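Local coordinates for protein TRAP-T family transporter, DctP (Periplasmic binding) subunit (Sulfitobacter sp. NAS-14.1, PDB 4PF8) that binds beta-D-galacturonate as the periplasmic solute-binding subunit of a TRAP transporter and probably hands it to the membrane components for uptake, at residues R146-S151 with M164-M169; K153-P158 with Y223-Q228; E179-N184 with E298-V303; V102-V107 with N171-G176. One frame throughout, in Å; residues are numbered along the deposited sequence. Where two conformers were deposited one is given.

Interaction 1 of 4, residues R146-S151 with M164-M169. With GTR (beta-D-galactopyranuronic acid), chain D.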
loop_
_atom_site.group_PDB
_atom_site.type_symbol
_atom_site.label_atom_id
_atom_site.label_comp_id
_atom_site.label_asym_id
_atom_site.label_seq_id
_atom_site.Cartn_x
_atom_site.Cartn_y
_atom_site.Cartn_z
ATOM N N ARG A 146 2.925 7.391 -3.807
ATOM C CA ARG A 146 3.511 7.885 -2.574
ATOM C C ARG A 146 4.514 8.988 -2.852
ATOM O O ARG A 146 5.301 8.870 -3.783
ATOM C CB ARG A 146 4.185 6.741 -1.828
ATOM C CG ARG A 146 3.235 5.597 -1.513
ATOM C CD ARG A 146 3.964 4.372 -0.947
ATOM N NE ARG A 146 4.514 4.551 0.390
ATOM C CZ ARG A 146 3.893 4.233 1.531
ATOM N NH1 ARG A 146 2.668 3.737 1.520
ATOM N NH2 ARG A 146 4.500 4.387 2.690
ATOM N N SER A 147 4.468 10.043 -2.036
ATOM C CA SER A 147 5.358 11.197 -2.175
ATOM C C SER A 147 5.907 11.587 -0.811
ATOM O O SER A 147 5.289 11.311 0.221
ATOM C CB SER A 147 4.615 12.387 -2.774
ATOM O OG SER A 147 4.262 12.114 -4.121
ATOM N N PHE A 148 7.071 12.233 -0.804
ATOM C CA PHE A 148 7.706 12.619 0.455
ATOM C C PHE A 148 7.018 13.766 1.154
ATOM O O PHE A 148 6.624 14.742 0.516
ATOM C CB PHE A 148 9.171 13.016 0.217
ATOM C CG PHE A 148 10.066 11.849 -0.081
ATOM C CD1 PHE A 148 10.391 10.941 0.900
ATOM C CD2 PHE A 148 10.577 11.659 -1.357
ATOM C CE1 PHE A 148 11.203 9.848 0.626
ATOM C CE2 PHE A 148 11.385 10.586 -1.638
ATOM C CZ PHE A 148 11.703 9.674 -0.650
ATOM N N TYR A 149 6.939 13.680 2.483
ATOM C CA TYR A 149 6.601 14.823 3.300
ATOM C C TYR A 149 7.580 14.927 4.440
ATOM O O TYR A 149 8.075 13.922 4.937
ATOM C CB TYR A 149 5.161 14.757 3.813
ATOM C CG TYR A 149 4.695 13.449 4.394
ATOM C CD1 TYR A 149 4.806 13.191 5.760
ATOM C CD2 TYR A 149 4.094 12.487 3.594
ATOM C CE1 TYR A 149 4.320 12.031 6.302
ATOM C CE2 TYR A 149 3.620 11.327 4.122
ATOM C CZ TYR A 149 3.727 11.091 5.460
ATOM O OH TYR A 149 3.198 9.922 5.993
ATOM N N ASN A 150 7.870 16.153 4.850
ATOM C CA ASN A 150 8.781 16.347 5.957
ATOM C C ASN A 150 8.581 17.689 6.633
ATOM O O ASN A 150 7.850 18.542 6.141
ATOM C CB ASN A 150 10.229 16.128 5.505
ATOM C CG ASN A 150 10.801 17.300 4.750
ATOM O OD1 ASN A 150 11.488 18.143 5.335
ATOM N ND2 ASN A 150 10.563 17.345 3.448
ATOM N N SER A 151 9.234 17.866 7.773
ATOM C CA SER A 151 9.099 19.091 8.572
ATOM C C SER A 151 10.252 20.056 8.404
ATOM O O SER A 151 10.297 21.070 9.094
ATOM C CB SER A 151 8.988 18.711 10.049
ATOM O OG SER A 151 10.151 18.026 10.477
HETATM N N MSE A 164 18.508 13.380 5.779
HETATM C CA MSE A 164 17.150 13.408 6.335
HETATM C C MSE A 164 16.811 12.082 6.981
HETATM O O MSE A 164 17.115 11.035 6.426
HETATM C CB MSE A 164 16.137 13.710 5.238
HETATM C CG MSE A 164 14.736 13.988 5.709
HETATM SE SE MSE A 164 13.713 14.804 4.245
HETATM C CE MSE A 164 14.493 16.534 4.155
ATOM N N LYS A 165 16.128 12.138 8.123
ATOM C CA LYS A 165 15.666 10.926 8.785
ATOM C C LYS A 165 14.246 10.629 8.319
ATOM O O LYS A 165 13.315 11.376 8.603
ATOM C CB LYS A 165 15.701 11.071 10.310
ATOM C CG LYS A 165 17.100 11.137 10.901
ATOM C CD LYS A 165 17.077 11.427 12.398
ATOM C CE LYS A 165 18.488 11.386 12.950
ATOM N NZ LYS A 165 18.575 11.946 14.333
ATOM N N VAL A 166 14.094 9.553 7.557
ATOM C CA VAL A 166 12.847 9.260 6.867
ATOM C C VAL A 166 12.325 7.902 7.336
ATOM O O VAL A 166 13.041 6.908 7.294
ATOM C CB VAL A 166 13.058 9.217 5.335
ATOM C CG1 VAL A 166 11.721 8.989 4.621
ATOM C CG2 VAL A 166 13.697 10.520 4.819
ATOM N N ARG A 167 11.080 7.881 7.792
ATOM C CA ARG A 167 10.443 6.609 8.125
ATOM C C ARG A 167 10.056 5.915 6.827
ATOM O O ARG A 167 9.602 6.557 5.885
ATOM C CB ARG A 167 9.192 6.824 8.963
ATOM C CG ARG A 167 8.384 5.573 9.195
ATOM C CD ARG A 167 7.309 5.394 8.121
ATOM N NE ARG A 167 6.526 4.183 8.358
ATOM C CZ ARG A 167 5.495 3.802 7.608
ATOM N NH1 ARG A 167 5.094 4.520 6.566
ATOM N NH2 ARG A 167 4.858 2.691 7.899
ATOM N N VAL A 168 10.235 4.596 6.805
ATOM C CA VAL A 168 9.762 3.770 5.716
ATOM C C VAL A 168 8.929 2.606 6.274
ATOM O O VAL A 168 8.972 2.325 7.476
ATOM C CB VAL A 168 10.920 3.219 4.885
ATOM C CG1 VAL A 168 11.637 4.369 4.191
ATOM C CG2 VAL A 168 11.892 2.404 5.722
HETATM N N MSE A 169 8.175 1.968 5.392
HETATM C CA MSE A 169 7.479 0.718 5.710
HETATM C C MSE A 169 8.472 -0.418 5.888
HETATM O O MSE A 169 9.655 -0.301 5.571
HETATM C CB MSE A 169 6.549 0.317 4.558
HETATM C CG MSE A 169 5.365 1.144 4.398
HETATM SE SE MSE A 169 4.188 0.304 3.087
HETATM C CE MSE A 169 4.890 1.014 1.427
HETATM C C1 GTR D . -0.610 3.406 3.179
HETATM C C2 GTR D . -1.157 2.032 2.973
HETATM C C3 GTR D . -1.149 1.332 4.320
HETATM C C4 GTR D . 0.260 1.247 4.888
HETATM C C5 GTR D . 0.769 2.683 4.970
HETATM C C6 GTR D . 2.219 2.708 5.441
HETATM O O1 GTR D . -0.530 4.116 1.904
HETATM O O2 GTR D . -2.525 2.169 2.500
HETATM O O3 GTR D . -1.589 -0.022 4.080
HETATM O O4 GTR D . 1.064 0.487 3.969
HETATM O O5 GTR D . 0.685 3.347 3.692
HETATM O O6A GTR D . 2.924 3.640 4.971
HETATM O O6B GTR D . 2.576 1.917 6.344
#
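Arg146 and Arg167 converge from two separate strands on the carboxylate of bound galacturonate, and the selenomethionine Met169 packs against the first of them. Arg167 meets the acid with both terminal nitrogens, NH1 donating to O6A at 2.8 Å and NH2 to O6B at 2.9 Å, each bond almost straight. O6A takes a second strong bond from Arg146 NH2 at 2.9 Å, while Arg146 NH1 reaches the ring oxygen O5 at 3.0 Å, so this arginine reads the sugar ring as well as the acid. Its chain is extended at chi2 and bent at chi3 (69°), which turns the NH1 and NH2 edge to the ligand. Over one face of this guanidinium lies Met169 CE, 3.4 Å from CZ; a long, unbranched methionine side chain, here with selenium, suits that flat surface, and its SE also approaches the sugar. The two cationic groups can sit side by side because the carboxylate between them probably offsets their charge. Glu206, in a salt bridge with Arg146 NE, and the carbonyl of Met188, bonded to Arg167 NE, position the pair from behind.

Farther along the strands the fit is looser. The edge of the Phe148 ring touches Val166 CG1 at 4.1 Å, and the Asn150 amide, held by Val152 N and Lys153 O, lies across the end of Met164, with OD1 to CE at 3.6 Å. Ser151 and Lys165 are exposed to solvent. An arginine bound to the substrate carboxylate is characteristic of TRAP solute-binding proteins; here a second joins it.

Interaction 2 of 4, residues K153-P158 with Y223-Q228; sequences KPINTP and YYSLTQ
This is a loop laid against a strand: 153-158, running on from strand 146-150, passes over one face of the mixed sheet in which that strand neighbours 223-230. The sheet belongs to the lobe of a periplasmic binding-protein fold that supplies Arg146 to the ligand. Alternate residues of the strand, Tyr223 and Ser225, point toward the loop and do the work, one by its ring and the other by its hydroxyl.

At the more exposed end the Tyr223 ring lies flat beneath the loop backbone. Pro154 CD makes a CH-pi contact with it, 4.0 Å from the ring centroid and 27° off the normal, while Lys153 CA stands 3.6 Å above the plane nearer the rim. Proline suits the place because its CD hydrogens are polarised by the adjacent amide nitrogen and its rigid ring keeps them over the face. Were Tyr223 an alanine, Pro154 and the Lys153 backbone would probably lose the ring they lie on, and a gap would open between loop and strand.

Deeper in, the branched side chain of Ile155 packs on Phe148 and on Phe296 of helix 293-299, an apolar setting in which its backbone amide needs a partner. Serine is short enough to supply one at this close spacing: with chi1 at -57° its OG stands beside its own backbone nitrogen, and it is hydrogen-bonded also to Asn288 OD1, on the next strand. The side chain of Asn288 bonds Ile155 O through ND2, and Ile155 N donates to Ser225 OG at 3.0 Å with an angle of 160°.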
loop_
_atom_site.group_PDB
_atom_site.type_symbol
_atom_site.label_atom_id
_atom_site.label_comp_id
_atom_site.label_asym_id
_atom_site.label_seq_id
_atom_site.Cartn_x
_atom_site.Cartn_y
_atom_site.Cartn_z
ATOM N N LYS A 153 12.187 20.959 4.952
ATOM C CA LYS A 153 12.275 21.780 3.755
ATOM C C LYS A 153 11.688 21.071 2.566
ATOM O O LYS A 153 11.511 19.861 2.587
ATOM C CB LYS A 153 13.742 22.083 3.455
ATOM C CG LYS A 153 14.561 20.861 3.130
ATOM C CD LYS A 153 16.055 21.170 3.030
ATOM C CE LYS A 153 16.864 19.901 2.756
ATOM N NZ LYS A 153 18.330 20.175 2.602
ATOM N N PRO A 154 11.387 21.816 1.504
ATOM C CA PRO A 154 10.940 21.135 0.291
ATOM C C PRO A 154 12.015 20.222 -0.270
ATOM O O PRO A 154 13.215 20.485 -0.176
ATOM C CB PRO A 154 10.699 22.292 -0.697
ATOM C CG PRO A 154 10.515 23.490 0.150
ATOM C CD PRO A 154 11.375 23.282 1.352
ATOM N N ILE A 155 11.557 19.152 -0.895
ATOM C CA ILE A 155 12.381 18.273 -1.683
ATOM C C ILE A 155 12.118 18.504 -3.175
ATOM O O ILE A 155 11.015 18.279 -3.663
ATOM C CB ILE A 155 12.098 16.823 -1.315
ATOM C CG1 ILE A 155 12.606 16.538 0.101
ATOM C CG2 ILE A 155 12.744 15.881 -2.314
ATOM C CD1 ILE A 155 11.953 15.308 0.728
ATOM N N ASN A 156 13.146 18.973 -3.878
ATOM C CA ASN A 156 13.070 19.164 -5.329
ATOM C C ASN A 156 14.019 18.291 -6.129
ATOM O O ASN A 156 13.826 18.088 -7.326
ATOM C CB ASN A 156 13.281 20.634 -5.687
ATOM C CG ASN A 156 12.043 21.456 -5.403
ATOM O OD1 ASN A 156 11.031 21.349 -6.111
ATOM N ND2 ASN A 156 12.090 22.226 -4.343
ATOM N N THR A 157 15.078 17.818 -5.484
ATOM C CA THR A 157 16.043 16.921 -6.114
ATOM C C THR A 157 16.435 15.859 -5.094
ATOM O O THR A 157 16.220 16.041 -3.883
ATOM C CB THR A 157 17.341 17.649 -6.520
ATOM O OG1 THR A 157 18.068 18.000 -5.336
ATOM C CG2 THR A 157 17.036 18.888 -7.318
ATOM N N PRO A 158 17.016 14.744 -5.567
ATOM C CA PRO A 158 17.400 13.706 -4.600
ATOM C C PRO A 158 18.389 14.231 -3.568
ATOM O O PRO A 158 18.376 13.759 -2.429
ATOM C CB PRO A 158 18.056 12.626 -5.466
ATOM C CG PRO A 158 17.559 12.881 -6.857
ATOM C CD PRO A 158 17.214 14.322 -6.964
ATOM N N TYR A 223 5.798 20.193 4.571
ATOM C CA TYR A 223 6.280 20.195 3.190
ATOM C C TYR A 223 5.912 18.883 2.533
ATOM O O TYR A 223 6.241 17.829 3.047
ATOM C CB TYR A 223 7.790 20.376 3.145
ATOM C CG TYR A 223 8.250 21.665 3.742
ATOM C CD1 TYR A 223 8.108 22.847 3.044
ATOM C CD2 TYR A 223 8.807 21.708 5.005
ATOM C CE1 TYR A 223 8.520 24.054 3.603
ATOM C CE2 TYR A 223 9.223 22.918 5.571
ATOM C CZ TYR A 223 9.069 24.071 4.853
ATOM O OH TYR A 223 9.480 25.273 5.392
ATOM N N TYR A 224 5.208 18.953 1.410
ATOM C CA TYR A 224 4.809 17.745 0.663
ATOM C C TYR A 224 5.339 17.925 -0.752
ATOM O O TYR A 224 5.004 18.911 -1.429
ATOM C CB TYR A 224 3.273 17.629 0.644
ATOM C CG TYR A 224 2.667 16.292 0.212
ATOM C CD1 TYR A 224 3.319 15.103 0.440
ATOM C CD2 TYR A 224 1.401 16.238 -0.376
ATOM C CE1 TYR A 224 2.746 13.883 0.096
ATOM C CE2 TYR A 224 0.835 15.035 -0.725
ATOM C CZ TYR A 224 1.527 13.855 -0.484
ATOM O OH TYR A 224 0.968 12.623 -0.834
ATOM N N SER A 225 6.190 16.997 -1.169
ATOM C CA SER A 225 6.917 17.110 -2.420
ATOM C C SER A 225 6.496 15.911 -3.280
ATOM O O SER A 225 6.741 14.765 -2.915
ATOM C CB SER A 225 8.407 17.113 -2.168
ATOM O OG SER A 225 8.752 18.174 -1.270
ATOM N N LEU A 226 5.867 16.199 -4.410
ATOM C CA LEU A 226 5.165 15.182 -5.186
ATOM C C LEU A 226 6.079 14.361 -6.106
ATOM O O LEU A 226 5.952 14.384 -7.343
ATOM C CB LEU A 226 3.981 15.803 -5.944
ATOM C CG LEU A 226 2.926 16.480 -5.056
ATOM C CD1 LEU A 226 1.893 17.209 -5.921
ATOM C CD2 LEU A 226 2.246 15.507 -4.103
ATOM N N THR A 227 6.976 13.612 -5.473
ATOM C CA THR A 227 7.886 12.720 -6.160
ATOM C C THR A 227 7.185 11.539 -6.799
ATOM O O THR A 227 7.646 11.013 -7.794
ATOM C CB THR A 227 8.941 12.222 -5.189
ATOM O OG1 THR A 227 8.289 11.801 -3.985
ATOM C CG2 THR A 227 9.923 13.345 -4.842
ATOM N N GLN A 228 6.078 11.100 -6.205
ATOM C CA GLN A 228 5.294 10.011 -6.768
ATOM C C GLN A 228 6.170 8.816 -7.120
ATOM O O GLN A 228 6.046 8.218 -8.188
ATOM C CB GLN A 228 4.489 10.524 -7.947
ATOM C CG GLN A 228 3.553 11.646 -7.502
ATOM C CD GLN A 228 2.870 12.378 -8.653
ATOM O OE1 GLN A 228 3.481 12.661 -9.685
ATOM N NE2 GLN A 228 1.604 12.708 -8.462
#

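Interaction 3 of 4, residues E179-N184 with E298-V303; sequences ESMGGN and EAMVPV
Ser180 and Ala299 bring their CA atoms within 6.5 Å of each other where a type I turn, Glu179 to Gly182, faces the joint between helices 293-299 and 301-310. The turn overlaps a Schellman motif that closes helix 172-179, with Gly182 at the C-prime position; its phi of 83° is easily adopted by a residue without a side chain.

The polar side of the contact is bridged by water. One molecule donates to Ser180 O at 3.2 Å and to Ala299 O at 2.7 Å, satisfying two carbonyl oxygens, both acceptors, which could not bond each other directly. Ser180 CB packs on Ala299 O at 3.6 Å, while its OG, folded back beside the backbone N (chi1 -72°), bonds to Gly176 O one helical turn earlier. That same OG rests against Pro302 CB at 3.9 Å. Proline fits there because the first turn of a helix does not need its amide hydrogen.

The buried side is apolar. In Met181, a selenomethionine, chi1 (-65°) sets CG beside the backbone N, 4.1 Å from Ala299 CB; the chain then runs straight at chi2, and a bend at chi3 places its CE 4.3 Å from CE of Met300, itself a selenomethionine. Alanine is small enough for the turn to come close, and the unbranched methionine chains fit around it.

Met181 continues onto Pro158 and Val161, and Met300 onto Met177 and Pro105. The contact thus sets the end of helix 172-179, just before strand 184-187, against the break between two helices of the C-terminal part of the chain.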
loop_
_atom_site.group_PDB
_atom_site.type_symbol
_atom_site.label_atom_id
_atom_site.label_comp_id
_atom_site.label_asym_id
_atom_site.label_seq_id
_atom_site.Cartn_x
_atom_site.Cartn_y
_atom_site.Cartn_z
ATOM N N GLU A 179 18.516 5.295 1.297
ATOM C CA GLU A 179 19.980 5.328 1.355
ATOM C C GLU A 179 20.587 5.762 0.017
ATOM O O GLU A 179 21.631 6.436 -0.032
ATOM C CB GLU A 179 20.530 3.953 1.786
ATOM C CG GLU A 179 20.262 3.665 3.240
ATOM C CD GLU A 179 20.892 2.378 3.744
ATOM O OE1 GLU A 179 20.854 2.176 4.976
ATOM O OE2 GLU A 179 21.405 1.572 2.928
ATOM N N SER A 180 19.949 5.376 -1.082
ATOM C CA SER A 180 20.470 5.719 -2.398
ATOM C C SER A 180 20.403 7.225 -2.617
ATOM O O SER A 180 21.089 7.755 -3.494
ATOM C CB SER A 180 19.678 4.988 -3.474
ATOM O OG SER A 180 19.983 3.601 -3.463
HETATM N N MSE A 181 19.601 7.930 -1.821
HETATM C CA MSE A 181 19.587 9.396 -1.903
HETATM C C MSE A 181 20.274 10.047 -0.725
HETATM O O MSE A 181 20.196 11.264 -0.541
HETATM C CB MSE A 181 18.164 9.899 -2.026
HETATM C CG MSE A 181 17.517 9.455 -3.332
HETATM SE SE MSE A 181 15.731 10.122 -3.471
HETATM C CE MSE A 181 14.908 9.109 -2.140
ATOM N N GLY A 182 20.969 9.245 0.066
ATOM C CA GLY A 182 21.759 9.757 1.165
ATOM C C GLY A 182 20.966 10.025 2.433
ATOM O O GLY A 182 21.485 10.653 3.356
ATOM N N GLY A 183 19.735 9.528 2.495
ATOM C CA GLY A 183 18.922 9.677 3.690
ATOM C C GLY A 183 19.194 8.571 4.685
ATOM O O GLY A 183 19.946 7.626 4.409
ATOM N N ASN A 184 18.590 8.700 5.855
ATOM C CA ASN A 184 18.702 7.684 6.885
ATOM C C ASN A 184 17.322 7.109 7.146
ATOM O O ASN A 184 16.434 7.810 7.615
ATOM C CB ASN A 184 19.318 8.271 8.149
ATOM C CG ASN A 184 20.692 8.878 7.894
ATOM O OD1 ASN A 184 21.652 8.170 7.564
ATOM N ND2 ASN A 184 20.783 10.196 8.018
ATOM N N GLU A 298 16.884 8.240 -11.912
ATOM C CA GLU A 298 18.283 7.822 -12.023
ATOM C C GLU A 298 18.845 7.437 -10.664
ATOM O O GLU A 298 19.632 6.497 -10.556
ATOM C CB GLU A 298 19.132 8.934 -12.641
ATOM C CG GLU A 298 18.881 9.188 -14.124
ATOM C CD GLU A 298 19.891 10.154 -14.732
ATOM O OE1 GLU A 298 20.882 10.495 -14.045
ATOM O OE2 GLU A 298 19.695 10.567 -15.898
ATOM N N ALA A 299 18.433 8.159 -9.628
ATOM C CA ALA A 299 18.928 7.911 -8.283
ATOM C C ALA A 299 18.506 6.539 -7.790
ATOM O O ALA A 299 19.166 5.990 -6.911
ATOM C CB ALA A 299 18.430 8.968 -7.329
HETATM N N MSE A 300 17.438 5.989 -8.369
HETATM C CA MSE A 300 16.920 4.671 -7.975
HETATM C C MSE A 300 17.474 3.486 -8.713
HETATM O O MSE A 300 17.089 2.362 -8.400
HETATM C CB MSE A 300 15.412 4.605 -8.182
HETATM C CG MSE A 300 14.668 5.609 -7.410
HETATM SE SE MSE A 300 14.823 5.349 -5.515
HETATM C CE MSE A 300 13.315 6.576 -5.256
ATOM N N VAL A 301 18.340 3.695 -9.686
ATOM C CA VAL A 301 18.898 2.562 -10.409
ATOM C C VAL A 301 19.480 1.509 -9.437
ATOM O O VAL A 301 19.273 0.308 -9.617
ATOM C CB VAL A 301 19.940 3.017 -11.444
ATOM C CG1 VAL A 301 20.793 1.839 -11.921
ATOM C CG2 VAL A 301 19.249 3.713 -12.612
ATOM N N PRO A 302 20.187 1.952 -8.384
ATOM C CA PRO A 302 20.832 0.951 -7.520
ATOM C C PRO A 302 19.865 0.018 -6.780
ATOM O O PRO A 302 20.216 -1.121 -6.479
ATOM C CB PRO A 302 21.636 1.806 -6.532
ATOM C CG PRO A 302 21.892 3.081 -7.248
ATOM C CD PRO A 302 20.683 3.313 -8.127
ATOM N N VAL A 303 18.653 0.489 -6.520
ATOM C CA VAL A 303 17.643 -0.328 -5.862
ATOM C C VAL A 303 17.297 -1.515 -6.754
ATOM O O VAL A 303 17.133 -2.623 -6.265
ATOM C CB VAL A 303 16.376 0.491 -5.575
ATOM C CG1 VAL A 303 15.324 -0.373 -4.971
ATOM C CG2 VAL A 303 16.711 1.667 -4.658
HETATM O O HOH W 1 21.760 6.751 -6.457
#

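Interaction 4 of 4, residues V102-V107 with N171-G176; sequences VSLPFV and NDLFVG
Ser103 meets the Phe174 ring obliquely: its OG is 3.4 Å from CZ and its carbonyl O lies 3.5 Å from CE1. Chi1 of Phe174 (-55°) swings the ring beside its own backbone nitrogen and out toward the loop, and a serine, with only CB and OG to place, lets the ring come this near. The Ser103 carbonyl oxygen is buried here with no hydrogen-bond partner in the model; its neighbour across the contact is the ring carbon CE1.

Beside the ring, Leu173 reaches the same loop from the preceding helical position. In the conformer described here, one of two deposited, its CD1 touches Ser103 CB at 3.9 Å and its CD2 meets CD2 of Leu104 at 4.0 Å. The backbone of Leu104 opens a type II turn, and the leucine branches supply the apolar contact between loop and helix.

Helix 172-179 begins at this point, and Asn171 is its N-cap. The side chain stands opposite the backbone nitrogen across the CA–CB bond (chi1 -173°), bringing OD1 over the helix start to accept from Leu173 N at 3.0 Å. The donor lies 31° out of the carbonyl plane. The other half of the amide, ND2, bonds to Gly90 O and Asn100 OD1, and lies nearby, 4.0 Å from Ser103 OG, without bonding to it. Replacing Asn171 by leucine would probably strand the Leu173 amide without its cap and leave Gly90 O without this donor. Phe174 also packs on Met169 and Ile232, and the Phe174 side chain is about 8 Å from the bound galacturonate (GTR).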
loop_
_atom_site.group_PDB
_atom_site.type_symbol
_atom_site.label_atom_id
_atom_site.label_comp_id
_atom_site.label_asym_id
_atom_site.label_seq_id
_atom_site.Cartn_x
_atom_site.Cartn_y
_atom_site.Cartn_z
ATOM N N VAL A 102 6.413 -4.885 -7.055
ATOM C CA VAL A 102 5.567 -3.686 -7.094
ATOM C C VAL A 102 6.063 -2.592 -6.162
ATOM O O VAL A 102 5.588 -1.458 -6.222
ATOM C CB VAL A 102 4.076 -3.973 -6.770
ATOM C CG1 VAL A 102 3.549 -5.025 -7.700
ATOM C CG2 VAL A 102 3.901 -4.365 -5.288
ATOM N N SER A 103 7.035 -2.919 -5.320
ATOM C CA SER A 103 7.647 -1.944 -4.419
ATOM C C SER A 103 8.920 -1.315 -4.981
ATOM O O SER A 103 9.623 -0.580 -4.290
ATOM C CB SER A 103 7.948 -2.589 -3.077
ATOM O OG SER A 103 6.744 -2.789 -2.379
ATOM N N LEU A 104 9.225 -1.618 -6.238
ATOM C CA LEU A 104 10.372 -0.991 -6.878
ATOM C C LEU A 104 9.986 0.421 -7.290
ATOM O O LEU A 104 8.905 0.639 -7.787
ATOM C CB LEU A 104 10.796 -1.824 -8.090
ATOM C CG LEU A 104 11.482 -3.146 -7.727
ATOM C CD1 LEU A 104 11.578 -4.035 -8.944
ATOM C CD2 LEU A 104 12.879 -2.900 -7.154
ATOM N N PRO A 105 10.877 1.394 -7.064
ATOM C CA PRO A 105 10.504 2.775 -7.351
ATOM C C PRO A 105 10.296 2.986 -8.851
ATOM O O PRO A 105 11.065 2.487 -9.665
ATOM C CB PRO A 105 11.703 3.601 -6.847
ATOM C CG PRO A 105 12.774 2.638 -6.517
ATOM C CD PRO A 105 12.166 1.254 -6.386
ATOM N N PHE A 106 9.235 3.707 -9.178
ATOM C CA PHE A 106 8.895 4.063 -10.551
ATOM C C PHE A 106 8.668 2.859 -11.459
ATOM O O PHE A 106 8.779 2.976 -12.676
ATOM C CB PHE A 106 9.974 4.986 -11.145
ATOM C CG PHE A 106 10.185 6.257 -10.373
ATOM C CD1 PHE A 106 9.251 7.275 -10.403
ATOM C CD2 PHE A 106 11.321 6.426 -9.597
ATOM C CE1 PHE A 106 9.449 8.469 -9.702
ATOM C CE2 PHE A 106 11.509 7.597 -8.900
ATOM C CZ PHE A 106 10.568 8.619 -8.953
ATOM N N VAL A 107 8.327 1.705 -10.889
ATOM C CA VAL A 107 8.160 0.504 -11.703
ATOM C C VAL A 107 6.903 0.614 -12.578
ATOM O O VAL A 107 6.882 0.095 -13.695
ATOM C CB VAL A 107 8.186 -0.797 -10.830
ATOM C CG1 VAL A 107 6.882 -1.005 -10.092
ATOM C CG2 VAL A 107 8.519 -2.009 -11.680
ATOM N N ASN A 171 9.920 -3.010 4.476
ATOM C CA ASN A 171 10.463 -3.742 3.339
ATOM C C ASN A 171 11.865 -3.185 3.123
ATOM O O ASN A 171 12.036 -1.979 3.007
ATOM C CB ASN A 171 9.578 -3.539 2.095
ATOM C CG ASN A 171 9.982 -4.409 0.931
ATOM O OD1 ASN A 171 11.163 -4.659 0.703
ATOM N ND2 ASN A 171 8.991 -4.893 0.180
ATOM N N ASP A 172 12.869 -4.065 3.067
ATOM C CA ASP A 172 14.263 -3.649 2.873
ATOM C C ASP A 172 14.495 -2.817 1.616
ATOM O O ASP A 172 15.437 -2.025 1.564
ATOM C CB ASP A 172 15.173 -4.880 2.813
ATOM C CG ASP A 172 15.112 -5.701 4.077
ATOM O OD1 ASP A 172 14.973 -5.086 5.156
ATOM O OD2 ASP A 172 15.195 -6.951 3.998
ATOM N N LEU A 173 13.666 -3.021 0.593
ATOM C CA LEU A 173 13.739 -2.214 -0.621
ATOM C C LEU A 173 13.640 -0.726 -0.310
ATOM O O LEU A 173 14.302 0.079 -0.952
ATOM C CB LEU A 173 12.633 -2.588 -1.620
ATOM C CG LEU A 173 12.843 -3.794 -2.527
ATOM C CD1 LEU A 173 11.584 -4.008 -3.355
ATOM C CD2 LEU A 173 14.050 -3.626 -3.430
ATOM N N PHE A 174 12.800 -0.358 0.656
ATOM C CA PHE A 174 12.593 1.045 0.993
ATOM C C PHE A 174 13.773 1.653 1.740
ATOM O O PHE A 174 14.055 2.850 1.603
ATOM C CB PHE A 174 11.288 1.229 1.783
ATOM C CG PHE A 174 10.087 0.667 1.064
ATOM C CD1 PHE A 174 9.925 0.842 -0.304
ATOM C CD2 PHE A 174 9.148 -0.069 1.736
ATOM C CE1 PHE A 174 8.834 0.305 -0.955
ATOM C CE2 PHE A 174 8.079 -0.620 1.065
ATOM C CZ PHE A 174 7.919 -0.411 -0.263
ATOM N N VAL A 175 14.467 0.839 2.516
ATOM C CA VAL A 175 15.687 1.288 3.157
ATOM C C VAL A 175 16.698 1.650 2.059
ATOM O O VAL A 175 17.323 2.721 2.103
ATOM C CB VAL A 175 16.240 0.199 4.082
ATOM C CG1 VAL A 175 17.633 0.572 4.592
ATOM C CG2 VAL A 175 15.295 -0.033 5.233
ATOM N N GLY A 176 16.835 0.777 1.065
ATOM C CA GLY A 176 17.747 1.010 -0.044
ATOM C C GLY A 176 17.390 2.265 -0.829
ATOM O O GLY A 176 18.260 3.013 -1.276
#

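How the interactions relate
Interactions 1 and 4 are buried, while 2 and 3 reach the surface and are only partly covered. Only interaction 1 touches the ligand, through charge and hydrogen bonds; interaction 4 stands behind it, at the start of the helix that follows strand 165-168. Interactions 1 and 2 share one sheet, because strands 146-150 and 223-230 are neighbours in it: Phe148 O and Ser225 N are probably hydrogen-bonded. Interactions 3 and 4 grip opposite ends of helix 172-179 and meet where Val303 packs on Leu173. The polar chemistry differs with place: a hydroxyl serves a loop amide in interaction 2, a bridging water joins carbonyls in interaction 3, and interaction 4 holds a helix cap.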